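Local coordinates for protein NDP-N-acetyl-D-galactosaminuronic acid dehydrogenase (Methanosarcina mazei Go1, PDB 3G79) that probably oxidises UDP-N-acetylmannosamine to the corresponding uronic acid, using two molecules of NAD, as a member of the UDP-glucose/GDP-mannose dehydrogenase family, at residues K7-L11 with G171-A175; K45-R51 with F90-F96; D122-L126 with S147-P151; G360-D366 with A422-Y427; V412-I418 with A435-K441. All coordinates share one frame; numbering follows the deposited sequence.

Interaction 1. Residues K7-L11 with G171-A175; sequences KLEKL and GEDFA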
# COMPACT_ATOMS: atom_id res chain seq x y z
N LYS A 7 1.86 -15.76 40.00
CA LYS A 7 2.78 -15.08 40.90
C LYS A 7 2.87 -13.58 40.63
O LYS A 7 2.66 -12.79 41.54
CB LYS A 7 4.17 -15.73 40.83
CG LYS A 7 5.14 -15.22 41.86
CD LYS A 7 6.45 -15.90 41.65
CE LYS A 7 7.48 -15.36 42.61
NZ LYS A 7 8.81 -16.00 42.34
N LEU A 8 3.19 -13.19 39.40
CA LEU A 8 3.30 -11.76 39.03
C LEU A 8 2.00 -10.96 39.29
O LEU A 8 2.03 -9.88 39.92
CB LEU A 8 3.76 -11.60 37.58
CG LEU A 8 3.83 -10.17 37.01
CD1 LEU A 8 4.72 -9.26 37.88
CD2 LEU A 8 4.31 -10.17 35.56
N GLU A 9 0.88 -11.51 38.82
CA GLU A 9 -0.45 -10.95 39.03
C GLU A 9 -0.70 -10.60 40.50
O GLU A 9 -1.27 -9.54 40.79
CB GLU A 9 -1.53 -11.91 38.51
CG GLU A 9 -1.60 -12.06 36.99
CD GLU A 9 -2.35 -13.34 36.52
OE1 GLU A 9 -2.65 -14.23 37.36
OE2 GLU A 9 -2.64 -13.44 35.30
N LYS A 10 -0.27 -11.50 41.40
CA LYS A 10 -0.43 -11.35 42.87
C LYS A 10 0.41 -10.19 43.41
O LYS A 10 -0.11 -9.31 44.13
CB LYS A 10 -0.01 -12.61 43.63
CG LYS A 10 -0.86 -13.85 43.46
CD LYS A 10 -0.10 -15.07 44.01
CE LYS A 10 -1.01 -16.27 44.31
NZ LYS A 10 -1.93 -16.61 43.18
N LEU A 11 1.70 -10.20 43.07
CA LEU A 11 2.62 -9.14 43.42
C LEU A 11 2.08 -7.83 42.96
O LEU A 11 2.15 -6.86 43.67
CB LEU A 11 3.95 -9.34 42.73
CG LEU A 11 4.84 -10.41 43.30
CD1 LEU A 11 5.90 -10.73 42.29
CD2 LEU A 11 5.41 -9.79 44.55
N GLY A 171 8.28 -11.64 34.33
CA GLY A 171 7.00 -12.26 34.01
C GLY A 171 6.62 -13.13 35.16
O GLY A 171 5.61 -13.84 35.12
N GLU A 172 7.46 -13.14 36.18
CA GLU A 172 7.10 -13.79 37.41
C GLU A 172 7.33 -12.77 38.50
O GLU A 172 6.38 -12.38 39.16
CB GLU A 172 7.94 -15.04 37.66
CG GLU A 172 8.08 -15.99 36.51
CD GLU A 172 9.12 -17.04 36.79
OE1 GLU A 172 9.26 -17.41 37.98
OE2 GLU A 172 9.80 -17.51 35.83
N ASP A 173 8.57 -12.33 38.68
CA ASP A 173 8.91 -11.38 39.75
C ASP A 173 8.63 -9.93 39.41
O ASP A 173 8.27 -9.16 40.27
CB ASP A 173 10.37 -11.55 40.18
CG ASP A 173 10.66 -12.92 40.75
OD1 ASP A 173 11.59 -13.60 40.27
OD2 ASP A 173 9.93 -13.33 41.67
N PHE A 174 8.82 -9.55 38.15
CA PHE A 174 8.61 -8.18 37.74
C PHE A 174 7.98 -8.17 36.35
O PHE A 174 7.98 -9.21 35.65
CB PHE A 174 9.92 -7.37 37.82
CG PHE A 174 10.98 -7.85 36.87
CD1 PHE A 174 11.03 -7.37 35.56
CD2 PHE A 174 11.94 -8.77 37.29
CE1 PHE A 174 12.01 -7.78 34.66
CE2 PHE A 174 12.94 -9.21 36.39
CZ PHE A 174 12.97 -8.71 35.07
N ALA A 175 7.41 -7.02 35.98
CA ALA A 175 6.67 -6.85 34.74
C ALA A 175 7.55 -6.10 33.72
O ALA A 175 8.29 -5.17 34.09
CB ALA A 175 5.39 -6.08 35.02
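Leu8 lays its two methyls over the backbone of the loop 171-175. CD2 rests 3.7 Å from Gly171 CA and also reaches the methyl CB of Ala175, while CD1 lies against the peptide between Phe174 and Ala175, 3.8 Å from Phe174 C. With CG anti to the backbone N (chi1 176°), the branch is carried out from the helix to where both methyls can meet the loop. The two backbones are close here, the CA atoms of Leu8 and Glu172 being 4.6 Å apart. Glu172 O is approached most closely by Leu8 CA, at 3.1 Å. One turn further along the helix, Leu11 sends only its CD1 across, 3.5 Å from Asp173 O and nearly as near to Glu172 O.

At the outer edge the contact turns ionic. Lys7, its chain fully extended, runs past Glu172 and puts NZ 3.0 Å from Asp173 OD2 in a salt bridge. The ammonium comes to the syn side of that oxygen, 26° out of the carboxylate plane. The other oxygen, OD1, accepts from the backbone N of Lys169, which holds the carboxylate from its own side of the loop. Lys7 is exposed, so this pair sits at a solvent-facing rim, whereas Leu8 is buried and also touches Ala205 and Ser206 of helix 204-214.

Gly171 has a positive phi of 93°, and its N bonds to Phe174 O, drawing the two ends of this short loop together. The contact fastens the N-terminal helix 7-15 to the loop leading into strand 175-178, at the periphery of the Rossmann-type NAD-binding domain.

Interaction 2. Residues K45-R51 with F90-F96; sequences KVLGFQR and FECTPDF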
# COMPACT_ATOMS: atom_id res chain seq x y z
N LYS A 45 4.52 11.08 42.22
CA LYS A 45 5.89 11.58 42.17
C LYS A 45 6.68 10.77 41.18
O LYS A 45 6.67 9.53 41.22
CB LYS A 45 6.57 11.52 43.55
CG LYS A 45 8.08 11.88 43.50
CD LYS A 45 8.65 12.37 44.84
CE LYS A 45 8.71 13.89 44.94
NZ LYS A 45 9.65 14.43 43.91
N VAL A 46 7.35 11.50 40.30
CA VAL A 46 8.20 10.93 39.28
C VAL A 46 9.64 11.34 39.58
O VAL A 46 9.91 12.47 39.96
CB VAL A 46 7.77 11.43 37.88
CG1 VAL A 46 8.75 10.97 36.77
CG2 VAL A 46 6.28 11.04 37.57
N LEU A 47 10.55 10.40 39.39
CA LEU A 47 11.97 10.67 39.48
C LEU A 47 12.52 10.58 38.09
O LEU A 47 12.19 9.65 37.35
CB LEU A 47 12.64 9.61 40.35
CG LEU A 47 12.23 9.53 41.83
CD1 LEU A 47 12.88 8.35 42.48
CD2 LEU A 47 12.58 10.79 42.64
N GLY A 48 13.34 11.56 37.72
CA GLY A 48 14.12 11.50 36.51
C GLY A 48 15.59 11.26 36.86
O GLY A 48 16.18 11.93 37.76
N PHE A 49 16.20 10.34 36.13
CA PHE A 49 17.51 9.87 36.46
C PHE A 49 18.57 10.42 35.51
O PHE A 49 18.50 10.21 34.28
CB PHE A 49 17.50 8.34 36.58
CG PHE A 49 16.74 7.87 37.78
CD1 PHE A 49 17.35 7.86 39.04
CD2 PHE A 49 15.38 7.52 37.68
CE1 PHE A 49 16.65 7.50 40.16
CE2 PHE A 49 14.67 7.16 38.79
CZ PHE A 49 15.28 7.16 40.03
N GLN A 50 19.51 11.16 36.13
CA GLN A 50 20.73 11.70 35.49
C GLN A 50 22.04 11.57 36.31
O GLN A 50 22.12 11.99 37.46
CB GLN A 50 20.54 13.19 35.20
CG GLN A 50 20.56 13.55 33.74
CD GLN A 50 21.86 13.23 33.06
OE1 GLN A 50 21.89 12.89 31.88
NE2 GLN A 50 22.94 13.31 33.79
N ARG A 51 23.08 11.01 35.70
CA ARG A 51 24.47 11.11 36.22
C ARG A 51 24.93 12.59 36.24
O ARG A 51 24.38 13.42 35.53
CB ARG A 51 25.38 10.33 35.26
CG ARG A 51 26.51 9.46 35.87
CD ARG A 51 27.73 9.47 34.97
NE ARG A 51 28.17 8.13 34.50
CZ ARG A 51 27.82 7.56 33.34
NH1 ARG A 51 27.00 8.17 32.48
NH2 ARG A 51 28.31 6.36 33.02
N PHE A 90 7.85 16.16 40.67
CA PHE A 90 8.97 15.77 39.85
C PHE A 90 10.28 16.27 40.43
O PHE A 90 10.36 17.36 40.98
CB PHE A 90 8.78 16.28 38.43
CG PHE A 90 9.96 16.06 37.55
CD1 PHE A 90 10.26 14.80 37.05
CD2 PHE A 90 10.82 17.11 37.24
CE1 PHE A 90 11.36 14.59 36.25
CE2 PHE A 90 11.93 16.89 36.40
CZ PHE A 90 12.18 15.63 35.93
N GLU A 91 11.30 15.44 40.30
CA GLU A 91 12.63 15.72 40.82
C GLU A 91 13.62 14.94 39.98
O GLU A 91 13.35 13.79 39.63
CB GLU A 91 12.74 15.27 42.28
CG GLU A 91 14.08 15.58 42.92
CD GLU A 91 14.31 14.83 44.22
OE1 GLU A 91 15.47 14.86 44.73
OE2 GLU A 91 13.33 14.21 44.72
N CYS A 92 14.74 15.57 39.66
CA CYS A 92 15.84 14.93 38.97
C CYS A 92 16.92 14.58 39.99
O CYS A 92 17.29 15.41 40.84
CB CYS A 92 16.37 15.86 37.89
SG CYS A 92 17.51 15.15 36.67
N THR A 93 17.39 13.35 39.94
CA THR A 93 18.41 12.85 40.86
C THR A 93 19.43 11.96 40.15
O THR A 93 19.07 11.24 39.20
CB THR A 93 17.80 12.12 42.08
OG1 THR A 93 18.81 11.83 43.06
CG2 THR A 93 17.07 10.82 41.65
N PRO A 94 20.73 12.06 40.56
CA PRO A 94 21.90 11.24 40.13
C PRO A 94 21.95 9.88 40.83
O PRO A 94 22.80 9.03 40.56
CB PRO A 94 23.08 12.11 40.58
CG PRO A 94 22.54 12.81 41.86
CD PRO A 94 21.15 13.20 41.42
N ASP A 95 21.00 9.70 41.74
CA ASP A 95 20.98 8.57 42.64
C ASP A 95 20.05 7.43 42.17
O ASP A 95 18.90 7.32 42.60
CB ASP A 95 20.64 9.07 44.06
CG ASP A 95 20.67 7.98 45.07
OD1 ASP A 95 21.25 6.91 44.73
OD2 ASP A 95 20.13 8.19 46.18
N PHE A 96 20.61 6.56 41.35
CA PHE A 96 19.91 5.43 40.74
C PHE A 96 19.35 4.39 41.70
O PHE A 96 18.39 3.64 41.35
CB PHE A 96 20.85 4.77 39.79
CG PHE A 96 21.04 5.53 38.53
CD1 PHE A 96 20.30 5.20 37.40
CD2 PHE A 96 21.97 6.56 38.45
CE1 PHE A 96 20.49 5.88 36.21
CE2 PHE A 96 22.15 7.25 37.26
CZ PHE A 96 21.41 6.92 36.15
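Gly48 and Phe90 meet where strands 45-49 and 90-93 pair in parallel, and here the packing is close. The Phe90 ring leans over toward its neighbour, CE1 coming 3.9 Å from Gly48 N; on this face a glycine lies beside the ring, with Val46 CG1 near CD1. The ladder runs through four bonds: Val46 O takes Glu91 N, Gly48 N gives to Glu91 O at 2.9 Å and 171°, Gly48 O takes Thr93 N, and Gln50 N gives to Thr93 O. The first is the longest and most bent, at 142°; the last comes from above the carbonyl plane of Thr93.

On the other face Phe49 stands beside Thr93, whose methyl CG2 touches ring atom CE1 at 3.7 Å. The same CE1 meets Asp95 O at the ring edge, 3.3 Å away. Phe96 swings back over the strand end, its CE1 3.9 Å from Phe49 CB, and the two ring planes are inclined by 32°, an oblique pair; Asn132 and Tyr136 of helix 124-136 touch Phe96 as well.

Toward solvent the contact slackens. Lys45 bends at chi3 to bring NZ over Glu91, but NZ to Glu91 OE2 is 3.8 Å, a long salt bridge; OE1 also has a long, weak ion pair with Arg98. Pro94 and Arg51 are exposed.

Strand 90-93 is the outermost of the Rossmann-type sheet in this chain. Backbone bonds and apolar side chains make the close part of this edge, while the pull of Lys45 on Glu91 across the strands is probably weaker than that of a close salt bridge.

Interaction 3. Residues D122-L126 with S147-P151; sequences DFSAL and STITP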
# COMPACT_ATOMS: atom_id res chain seq x y z
N ASP A 122 23.53 2.66 18.21
CA ASP A 122 24.45 2.51 19.35
C ASP A 122 23.63 2.52 20.62
O ASP A 122 23.20 3.57 21.09
CB ASP A 122 25.53 3.61 19.40
CG ASP A 122 26.41 3.53 20.66
OD1 ASP A 122 26.52 2.42 21.25
OD2 ASP A 122 26.99 4.57 21.06
N PHE A 123 23.42 1.33 21.16
CA PHE A 123 22.65 1.09 22.35
C PHE A 123 23.42 1.25 23.69
O PHE A 123 22.85 0.96 24.76
CB PHE A 123 22.07 -0.33 22.28
CG PHE A 123 21.00 -0.51 21.23
CD1 PHE A 123 19.94 0.38 21.13
CD2 PHE A 123 21.04 -1.62 20.37
CE1 PHE A 123 18.91 0.20 20.18
CE2 PHE A 123 20.04 -1.82 19.41
CZ PHE A 123 18.97 -0.91 19.31
N SER A 124 24.66 1.72 23.67
CA SER A 124 25.51 1.61 24.85
C SER A 124 24.95 2.35 26.08
O SER A 124 24.83 1.75 27.16
CB SER A 124 27.02 1.90 24.56
OG SER A 124 27.36 3.28 24.46
N ALA A 125 24.57 3.60 25.91
CA ALA A 125 23.89 4.33 26.96
C ALA A 125 22.56 3.65 27.40
O ALA A 125 22.18 3.72 28.60
CB ALA A 125 23.62 5.78 26.54
N LEU A 126 21.88 3.00 26.44
CA LEU A 126 20.59 2.35 26.73
C LEU A 126 20.86 1.17 27.60
O LEU A 126 20.21 0.97 28.62
CB LEU A 126 19.88 1.84 25.45
CG LEU A 126 18.74 0.85 25.69
CD1 LEU A 126 17.63 1.54 26.51
CD2 LEU A 126 18.21 0.18 24.41
N SER A 147 12.77 3.49 24.50
CA SER A 147 13.73 3.72 23.39
C SER A 147 13.41 2.82 22.18
O SER A 147 12.97 1.69 22.33
CB SER A 147 15.18 3.48 23.82
OG SER A 147 15.52 4.11 25.07
N THR A 148 13.63 3.33 20.98
CA THR A 148 13.43 2.57 19.74
C THR A 148 14.39 1.37 19.71
O THR A 148 15.59 1.54 19.75
CB THR A 148 13.64 3.51 18.52
OG1 THR A 148 12.63 4.53 18.51
CG2 THR A 148 13.65 2.73 17.20
N ILE A 149 13.85 0.15 19.69
CA ILE A 149 14.69 -1.05 19.71
C ILE A 149 14.37 -1.94 18.52
O ILE A 149 13.44 -1.64 17.78
CB ILE A 149 14.59 -1.83 21.03
CG1 ILE A 149 13.12 -2.08 21.40
CG2 ILE A 149 15.37 -1.07 22.15
CD1 ILE A 149 12.88 -2.84 22.76
N THR A 150 15.15 -3.00 18.32
CA THR A 150 14.95 -3.90 17.18
C THR A 150 14.22 -5.13 17.60
O THR A 150 14.40 -5.60 18.72
CB THR A 150 16.28 -4.39 16.57
OG1 THR A 150 16.98 -5.18 17.55
CG2 THR A 150 17.13 -3.24 16.19
N PRO A 151 13.44 -5.71 16.68
CA PRO A 151 12.73 -6.88 17.14
C PRO A 151 13.63 -7.84 17.91
O PRO A 151 14.67 -8.21 17.39
CB PRO A 151 12.24 -7.51 15.84
CG PRO A 151 11.93 -6.31 14.99
CD PRO A 151 13.03 -5.32 15.32
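In the NAD-binding domain, the start of helix 124-136 leans on the loop that leaves strand 142-145, and two side chains, Phe123 and Leu126, make the crossing. Phe123 occupies the N-cap position of the helix and points its ring at the loop with CE1 and CZ leading. CE1 comes 3.6 Å from Thr148 O, which lies at the ring edge, near its plane, so the aromatic C-H side faces the carbonyl oxygen. The methyl CG2 of Thr150 is also at this edge, 4.3 Å from CZ. Ile149 CG2 approaches CE1 more obliquely.

Leu126, one turn into the helix, divides its two methyls between two loop residues. CD2 packs on Ile149 CG2 at 3.8 Å, the two side chains crossing at about a right angle, and CD1 lies 3.6 Å from Ser147 OG. That hydroxyl is buried but has its own partner, bonding to Ile109 O in the loop after strand 104-107, so Leu126 meets an oxygen already engaged elsewhere.

Strands 104-107 and 142-145 are adjacent and parallel in the Rossmann-type sheet, with helix 124-136 in the crossover between them; the contact therefore joins the beginning of that helix to the loop at the C-terminal end of strand 142-145. The helix start is shaped by an Asx turn, in which Asp122 OD1 accepts from Ser124 N at 3.1 Å, with the N-H coming from above the carboxylate plane.

Ile149 keeps CG2 on the Leu126 side by placing it anti to the carbonyl carbon. Beyond the loop, Ile149 touches Glu232 of the long helix 228-258, and Thr150 touches His300 of helix 293-305.

Interaction 4. Residues G360-D366 with A422-Y427; sequences GWAFIKD and AGHSAY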
# COMPACT_ATOMS: atom_id res chain seq x y z
N GLY A 360 20.07 20.06 -4.77
CA GLY A 360 19.42 19.29 -3.72
C GLY A 360 20.27 18.17 -3.17
O GLY A 360 20.59 17.19 -3.88
N TRP A 361 20.63 18.32 -1.89
CA TRP A 361 21.40 17.33 -1.16
C TRP A 361 20.59 16.69 -0.03
O TRP A 361 20.67 15.48 0.16
CB TRP A 361 22.67 17.97 -0.62
CG TRP A 361 23.57 17.01 0.07
CD1 TRP A 361 23.73 16.88 1.40
CD2 TRP A 361 24.45 16.05 -0.54
NE1 TRP A 361 24.67 15.92 1.67
CE2 TRP A 361 25.13 15.40 0.49
CE3 TRP A 361 24.75 15.72 -1.86
CZ2 TRP A 361 26.07 14.40 0.26
CZ3 TRP A 361 25.68 14.74 -2.09
CH2 TRP A 361 26.34 14.10 -1.05
N ALA A 362 19.81 17.47 0.73
CA ALA A 362 18.80 16.86 1.61
C ALA A 362 17.78 16.11 0.75
O ALA A 362 17.78 16.28 -0.46
CB ALA A 362 18.13 17.88 2.44
N PHE A 363 16.92 15.29 1.33
CA PHE A 363 15.97 14.54 0.47
C PHE A 363 14.49 14.86 0.71
O PHE A 363 13.65 14.41 -0.06
CB PHE A 363 16.23 13.02 0.49
CG PHE A 363 16.29 12.45 1.87
CD1 PHE A 363 15.14 11.89 2.45
CD2 PHE A 363 17.47 12.51 2.61
CE1 PHE A 363 15.18 11.37 3.75
CE2 PHE A 363 17.54 12.02 3.92
CZ PHE A 363 16.40 11.44 4.50
N ILE A 364 14.19 15.64 1.76
CA ILE A 364 12.83 16.18 2.01
C ILE A 364 12.69 17.65 1.64
O ILE A 364 13.56 18.45 1.97
CB ILE A 364 12.30 16.02 3.49
CG1 ILE A 364 12.83 14.76 4.18
CG2 ILE A 364 10.76 16.06 3.51
CD1 ILE A 364 14.05 15.03 4.97
N LYS A 365 11.57 17.98 1.00
CA LYS A 365 11.25 19.34 0.57
C LYS A 365 11.55 20.33 1.68
O LYS A 365 10.77 20.45 2.60
CB LYS A 365 9.77 19.42 0.18
CG LYS A 365 9.27 20.81 -0.23
CD LYS A 365 7.83 20.72 -0.74
CE LYS A 365 7.32 22.05 -1.35
NZ LYS A 365 5.95 21.91 -2.01
N ASP A 366 12.70 20.99 1.59
CA ASP A 366 13.12 22.06 2.53
C ASP A 366 13.67 21.63 3.88
O ASP A 366 13.51 22.33 4.88
CB ASP A 366 12.03 23.12 2.67
CG ASP A 366 11.81 23.89 1.38
OD1 ASP A 366 10.64 24.17 1.05
OD2 ASP A 366 12.81 24.20 0.68
N ALA A 422 16.18 17.03 -4.57
CA ALA A 422 15.32 17.38 -3.44
C ALA A 422 14.23 18.24 -4.00
O ALA A 422 14.48 19.03 -4.90
CB ALA A 422 16.09 18.14 -2.43
N GLY A 423 13.02 18.09 -3.50
CA GLY A 423 11.94 18.99 -3.92
C GLY A 423 11.88 20.37 -3.26
O GLY A 423 10.80 20.96 -3.19
N HIS A 424 13.03 20.91 -2.83
CA HIS A 424 13.08 22.25 -2.20
C HIS A 424 12.28 23.27 -2.98
O HIS A 424 12.12 23.13 -4.20
CB HIS A 424 14.51 22.72 -2.09
CG HIS A 424 15.33 21.89 -1.17
ND1 HIS A 424 14.79 21.23 -0.08
CD2 HIS A 424 16.65 21.61 -1.17
CE1 HIS A 424 15.74 20.56 0.54
NE2 HIS A 424 16.89 20.79 -0.10
N SER A 425 11.77 24.29 -2.29
CA SER A 425 10.91 25.26 -2.95
C SER A 425 11.69 26.15 -3.93
O SER A 425 11.15 26.55 -4.99
CB SER A 425 10.12 26.09 -1.92
OG SER A 425 9.10 25.31 -1.31
N ALA A 426 12.96 26.41 -3.59
CA ALA A 426 13.86 27.14 -4.47
C ALA A 426 13.89 26.52 -5.88
O ALA A 426 14.01 27.24 -6.89
CB ALA A 426 15.26 27.15 -3.89
N TYR A 427 13.73 25.20 -5.94
CA TYR A 427 13.80 24.51 -7.21
C TYR A 427 12.47 24.56 -7.95
O TYR A 427 12.44 24.48 -9.17
CB TYR A 427 14.31 23.08 -7.03
CG TYR A 427 15.62 22.99 -6.25
CD1 TYR A 427 16.50 24.08 -6.21
CD2 TYR A 427 15.97 21.85 -5.57
CE1 TYR A 427 17.67 24.01 -5.52
CE2 TYR A 427 17.16 21.77 -4.89
CZ TYR A 427 18.00 22.85 -4.86
OH TYR A 427 19.18 22.77 -4.18
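His424 sets its imidazole edge against the loop 360-366, and the side chain can be traced outward from CB. CB lies 3.6 Å from Asp366 OD2. CG is anti to the carbonyl carbon (chi1 -65°), which turns the ring toward the other loop. ND1 accepts a hydrogen bond from Asp366 N at 2.7 Å; the donor lies only 9° out of the ring plane, although the bond is bent to 146°. CE1 comes 3.4 Å from Ile364 O, again at the ring edge. At the tip NE2 passes Ala362 CB and bonds to Asp393 OD1, so both ring nitrogens are engaged and the rotation of the imidazole is fixed. Ala422 CB sits over the centre of one ring face, and the ring of Tyr395 makes an edge-to-face pair with the imidazole.

Both loops follow parallel strands, 355-359 and 417-420, which are neighbours in the six-stranded sheet of the UDP-binding domain. The contact thus lies at the carboxyl ends of these strands.

Asp366 answers with its carboxylate at the start of the short helix 425-428. OD1 accepts from Ser425 OG at 3.0 Å through its syn lone pair, and OD2 takes Ser425 N at 3.1 Å, the donor on the syn side and somewhat out of the carboxylate plane. OD2 also bonds to Tyr395 OH, giving that oxygen two partners. Alongside, the extended Lys365 runs its CG past Gly423 O at 3.3 Å.

Deeper in, Gly360 packs its CA on Ala422 CB and on the hydroxyl end of Tyr427. Tyr427 OH bonds to His392 ND1, which anchors the phenol beside Gly360.

Interaction 5. Residues V412-I418 with A435-K441; sequences VRNADAI and AKKVSAK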
# COMPACT_ATOMS: atom_id res chain seq x y z
N VAL A 412 25.13 26.46 -10.78
CA VAL A 412 24.54 26.24 -12.09
C VAL A 412 25.38 26.80 -13.24
O VAL A 412 25.28 26.30 -14.37
CB VAL A 412 23.08 26.74 -12.13
CG1 VAL A 412 22.55 26.92 -13.54
CG2 VAL A 412 22.23 25.79 -11.42
N ARG A 413 26.21 27.80 -12.98
CA ARG A 413 26.96 28.42 -14.07
C ARG A 413 27.86 27.45 -14.81
O ARG A 413 28.59 26.68 -14.20
CB ARG A 413 27.68 29.72 -13.64
CG ARG A 413 29.11 29.59 -13.21
CD ARG A 413 29.76 30.95 -13.23
NE ARG A 413 30.84 31.02 -12.24
CZ ARG A 413 30.72 31.58 -11.04
NH1 ARG A 413 31.76 31.59 -10.21
NH2 ARG A 413 29.59 32.17 -10.66
N ASN A 414 27.75 27.47 -16.14
CA ASN A 414 28.54 26.61 -17.02
C ASN A 414 28.21 25.10 -16.96
O ASN A 414 28.92 24.28 -17.54
CB ASN A 414 30.04 26.90 -16.82
CG ASN A 414 30.39 28.34 -17.16
OD1 ASN A 414 29.77 28.94 -18.04
ND2 ASN A 414 31.36 28.91 -16.46
N ALA A 415 27.12 24.74 -16.29
CA ALA A 415 26.79 23.33 -16.10
C ALA A 415 26.16 22.67 -17.33
O ALA A 415 25.27 23.22 -17.96
CB ALA A 415 25.92 23.16 -14.90
N ASP A 416 26.63 21.47 -17.67
CA ASP A 416 26.07 20.69 -18.79
C ASP A 416 24.73 20.09 -18.43
O ASP A 416 23.82 20.12 -19.24
CB ASP A 416 27.06 19.61 -19.25
CG ASP A 416 28.34 20.20 -19.80
OD1 ASP A 416 28.37 20.56 -20.98
OD2 ASP A 416 29.33 20.32 -19.04
N ALA A 417 24.60 19.56 -17.21
CA ALA A 417 23.35 18.98 -16.74
C ALA A 417 22.88 19.64 -15.46
O ALA A 417 23.69 19.89 -14.57
CB ALA A 417 23.51 17.51 -16.52
N ILE A 418 21.59 19.95 -15.38
CA ILE A 418 20.98 20.40 -14.15
C ILE A 418 20.06 19.28 -13.63
O ILE A 418 19.10 18.87 -14.32
CB ILE A 418 20.21 21.73 -14.32
CG1 ILE A 418 21.14 22.86 -14.70
CG2 ILE A 418 19.47 22.12 -13.03
CD1 ILE A 418 20.48 23.87 -15.58
N ALA A 435 18.18 29.52 -15.78
CA ALA A 435 19.05 28.34 -15.80
C ALA A 435 19.72 28.20 -17.15
O ALA A 435 20.88 27.81 -17.24
CB ALA A 435 18.27 27.07 -15.45
N LYS A 436 18.99 28.55 -18.20
CA LYS A 436 19.54 28.52 -19.54
C LYS A 436 20.71 29.48 -19.66
O LYS A 436 21.74 29.13 -20.22
CB LYS A 436 18.49 28.89 -20.58
CG LYS A 436 18.70 28.23 -21.95
CD LYS A 436 19.50 29.10 -22.88
CE LYS A 436 19.76 28.38 -24.22
NZ LYS A 436 18.51 28.15 -25.00
N LYS A 437 20.55 30.69 -19.14
CA LYS A 437 21.61 31.67 -19.32
C LYS A 437 22.77 31.44 -18.36
O LYS A 437 23.92 31.54 -18.76
CB LYS A 437 21.09 33.13 -19.36
CG LYS A 437 20.73 33.82 -18.04
CD LYS A 437 19.48 34.76 -18.20
CE LYS A 437 19.40 35.43 -19.60
NZ LYS A 437 18.00 35.46 -20.16
N VAL A 438 22.48 31.08 -17.12
CA VAL A 438 23.55 30.81 -16.19
C VAL A 438 24.32 29.56 -16.62
O VAL A 438 25.54 29.59 -16.68
CB VAL A 438 23.01 30.69 -14.81
CG1 VAL A 438 24.13 30.30 -13.88
CG2 VAL A 438 22.44 32.03 -14.38
N SER A 439 23.63 28.48 -16.95
CA SER A 439 24.32 27.31 -17.48
C SER A 439 25.08 27.73 -18.75
O SER A 439 26.14 27.17 -19.07
CB SER A 439 23.35 26.15 -17.78
OG SER A 439 22.64 26.32 -19.01
N ALA A 440 24.56 28.74 -19.45
CA ALA A 440 25.01 29.04 -20.81
C ALA A 440 24.80 27.68 -21.50
O ALA A 440 24.31 26.75 -20.85
CB ALA A 440 26.47 29.51 -20.83
N LYS A 441 25.07 27.53 -22.78
CA LYS A 441 24.94 26.20 -23.42
C LYS A 441 24.22 26.10 -24.74
O LYS A 441 24.81 25.64 -25.75
CB LYS A 441 24.40 25.16 -22.47
CG LYS A 441 25.43 24.16 -22.03
CD LYS A 441 26.78 24.79 -21.70
CE LYS A 441 27.30 24.17 -20.45
NZ LYS A 441 28.73 24.37 -20.28
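Val412 and Val438 make the apolar part of the contact, crossing at about a right angle with their CG1 methyls 3.7 Å apart. Val438 CG1, anti to its own N (chi1 176°), also presses on the backbone of Arg413 and on Arg413 CB. Further in, Ile418 CD1 meets Ala435 CB at 3.9 Å.

Hydrogen bonds come next. A type II turn from Val412 to Ala415 offers Asn414 N to Val438 O at 3.1 Å, near the end of helix 432-439. Lys441, its chain bent at chi2 and chi3, curls back so that NZ reaches Asn414 O at 2.7 Å, from above the carbonyl plane. Weaker CA-H...O contacts fill in, such as Arg413 CA to Val438 O at 3.2 Å.

The charge pairing is slight: Lys441 NZ to Asp416 OD1 is a long salt bridge of 3.9 Å, and Asp416 spends OD2 on the backbone N of Lys355.

The two segments link the turn between helix 408-412 and strand 417-420 to the end of helix 432-439. Through Ile418 against Ala435 that helix packs on the parallel sheet of the UDP-binding domain, where strand 417-420 runs between strands 355-359 and 445-448; Leu359 of strand 355-359 is a separate neighbour of Val412 and Ile418.

Overall arrangement
The five contacts fall into two groups, one in each nucleotide-binding domain. Interactions 1, 2 and 3 belong to the NAD-binding half: along the chain interaction 1 closes a long loop within which 2 and then 3 are nested, with centres 21 to 25 Å apart. They involve the eight-stranded sheet's outer pair, a crossover and the N-terminal helix. Interactions 4 and 5 follow in the UDP-binding half, their segments alternating, with centres 19 Å apart; strand 417-420 leads from one to the other. Interactions 1 and 5 stand about 70 Å apart between centres, on opposite sides of the chain's centre. Each contact joins elements within one domain and none bridges the two, consistent with two separately built sheets in one elongated subunit.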